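Local coordinates for foldase protein PrsA (Bacillus subtilis, PDB 4WO7) that assists the folding of secreted proteins outside the cell after their translocation and has peptidyl-prolyl cis-trans isomerase activity, at residues Asn27-Ala32 and Val249-Leu254. Sequence-based numbering, arbitrary orientation.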
# COMPACT_ATOMS: atom_id res chain seq x y z
N ASN A 27 -13.26 -15.12 12.02
CA ASN A 27 -12.31 -14.02 11.96
C ASN A 27 -11.99 -13.62 10.53
O ASN A 27 -11.71 -12.45 10.26
CB ASN A 27 -11.02 -14.39 12.68
CG ASN A 27 -11.18 -14.36 14.18
OD1 ASN A 27 -10.99 -13.32 14.81
ND2 ASN A 27 -11.56 -15.49 14.76
N MSE A 28 -12.05 -14.58 9.62
CA MSE A 28 -11.87 -14.29 8.21
C MSE A 28 -12.98 -13.39 7.71
O MSE A 28 -12.76 -12.52 6.86
CB MSE A 28 -11.84 -15.58 7.40
CG MSE A 28 -10.53 -16.31 7.52
SE MSE A 28 -10.29 -17.76 6.24
CE MSE A 28 -9.17 -16.65 5.21
N LYS A 29 -14.17 -13.59 8.26
CA LYS A 29 -15.35 -12.92 7.76
C LYS A 29 -15.35 -11.44 8.15
O LYS A 29 -15.82 -10.59 7.40
CB LYS A 29 -16.61 -13.59 8.30
CG LYS A 29 -17.85 -13.23 7.51
CD LYS A 29 -19.00 -14.16 7.84
CE LYS A 29 -20.03 -13.42 8.67
NZ LYS A 29 -21.08 -14.33 9.19
N LYS A 30 -14.83 -11.14 9.34
CA LYS A 30 -14.79 -9.78 9.85
C LYS A 30 -13.77 -9.01 9.02
O LYS A 30 -13.89 -7.81 8.78
CB LYS A 30 -14.40 -9.74 11.32
CG LYS A 30 -15.38 -10.37 12.28
CD LYS A 30 -14.71 -10.65 13.61
CE LYS A 30 -15.60 -11.40 14.57
NZ LYS A 30 -14.79 -11.95 15.69
N THR A 31 -12.76 -9.76 8.58
CA THR A 31 -11.62 -9.21 7.86
C THR A 31 -11.80 -9.14 6.35
O THR A 31 -11.64 -8.08 5.76
CB THR A 31 -10.35 -10.08 8.12
OG1 THR A 31 -10.03 -10.04 9.52
CG2 THR A 31 -9.15 -9.57 7.34
N ALA A 32 -12.15 -10.27 5.75
CA ALA A 32 -12.11 -10.41 4.30
C ALA A 32 -13.47 -10.79 3.71
O ALA A 32 -13.60 -10.93 2.50
CB ALA A 32 -11.07 -11.43 3.91
N VAL A 249 -28.35 -10.38 0.26
CA VAL A 249 -27.43 -10.96 1.24
C VAL A 249 -28.23 -11.45 2.44
O VAL A 249 -28.92 -10.67 3.08
CB VAL A 249 -26.38 -9.94 1.70
CG1 VAL A 249 -25.48 -10.57 2.77
CG2 VAL A 249 -25.54 -9.48 0.53
N LYS A 250 -28.13 -12.74 2.74
CA LYS A 250 -28.93 -13.31 3.81
C LYS A 250 -28.19 -13.26 5.14
O LYS A 250 -28.80 -13.39 6.20
CB LYS A 250 -29.29 -14.76 3.50
CG LYS A 250 -30.18 -14.95 2.30
CD LYS A 250 -31.62 -14.61 2.60
CE LYS A 250 -32.49 -14.85 1.38
NZ LYS A 250 -33.92 -14.56 1.63
N ASP A 251 -26.88 -13.08 5.08
CA ASP A 251 -26.06 -13.01 6.28
C ASP A 251 -26.08 -11.58 6.82
O ASP A 251 -25.66 -10.65 6.13
CB ASP A 251 -24.62 -13.45 5.97
CG ASP A 251 -23.76 -13.60 7.21
OD1 ASP A 251 -23.20 -12.58 7.66
OD2 ASP A 251 -23.64 -14.73 7.72
N LYS A 252 -26.56 -11.41 8.05
CA LYS A 252 -26.70 -10.07 8.61
C LYS A 252 -25.37 -9.33 8.74
O LYS A 252 -25.31 -8.12 8.53
CB LYS A 252 -27.39 -10.08 9.98
CG LYS A 252 -28.87 -10.44 9.95
CD LYS A 252 -29.49 -10.41 11.35
CE LYS A 252 -29.54 -8.96 11.86
NZ LYS A 252 -30.19 -8.79 13.18
N ASP A 253 -24.32 -10.06 9.09
CA ASP A 253 -23.03 -9.43 9.36
C ASP A 253 -22.49 -8.76 8.11
O ASP A 253 -21.79 -7.75 8.20
CB ASP A 253 -22.00 -10.46 9.84
CG ASP A 253 -22.51 -11.31 10.98
OD1 ASP A 253 -22.50 -10.83 12.13
OD2 ASP A 253 -22.92 -12.46 10.72
N LEU A 254 -22.82 -9.31 6.95
CA LEU A 254 -22.27 -8.80 5.69
C LEU A 254 -23.31 -8.09 4.85
O LEU A 254 -23.06 -7.77 3.69
CB LEU A 254 -21.69 -9.94 4.86
CG LEU A 254 -20.53 -10.71 5.47
CD1 LEU A 254 -20.33 -11.98 4.66
CD2 LEU A 254 -19.28 -9.85 5.48
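Between 27-32, on helix 21-49, and 249-254, in the loop after strand 248-249, the CA atoms come nearest at Lys29 and Leu254, 8.3 Å apart. Lys29 extends from the helix with CG anti to its backbone N (chi1 -162°) and bends at chi3, which brings NZ between two carboxylates in a salt-bridge network. Asp251 comes from the opposite direction: NZ meets its OD2 at 3.0 Å on the syn side, 22° out of the carboxylate plane, and makes a weak bond to OD1. The Asp253 side chain crosses the lysine at about a right angle, its OD2 receiving NZ at 3.0 Å from above the carboxylate plane. The contact ties the C-terminal end of the chain back onto its first long helix, beside the dimer interface, where Val249 pairs in an antiparallel ladder with a strand of the second subunit. Asp251 OD1 also accepts weak bonds from the backbone N of Asp253 and of Leu254, helping to hold the turn. A methionine in place of Lys29 would probably leave the two acidic groups facing each other without their shared cation. Nearer the helix, Leu254 CD1 packs against Lys29 CG at 4.0 Å, lining the aliphatic stem.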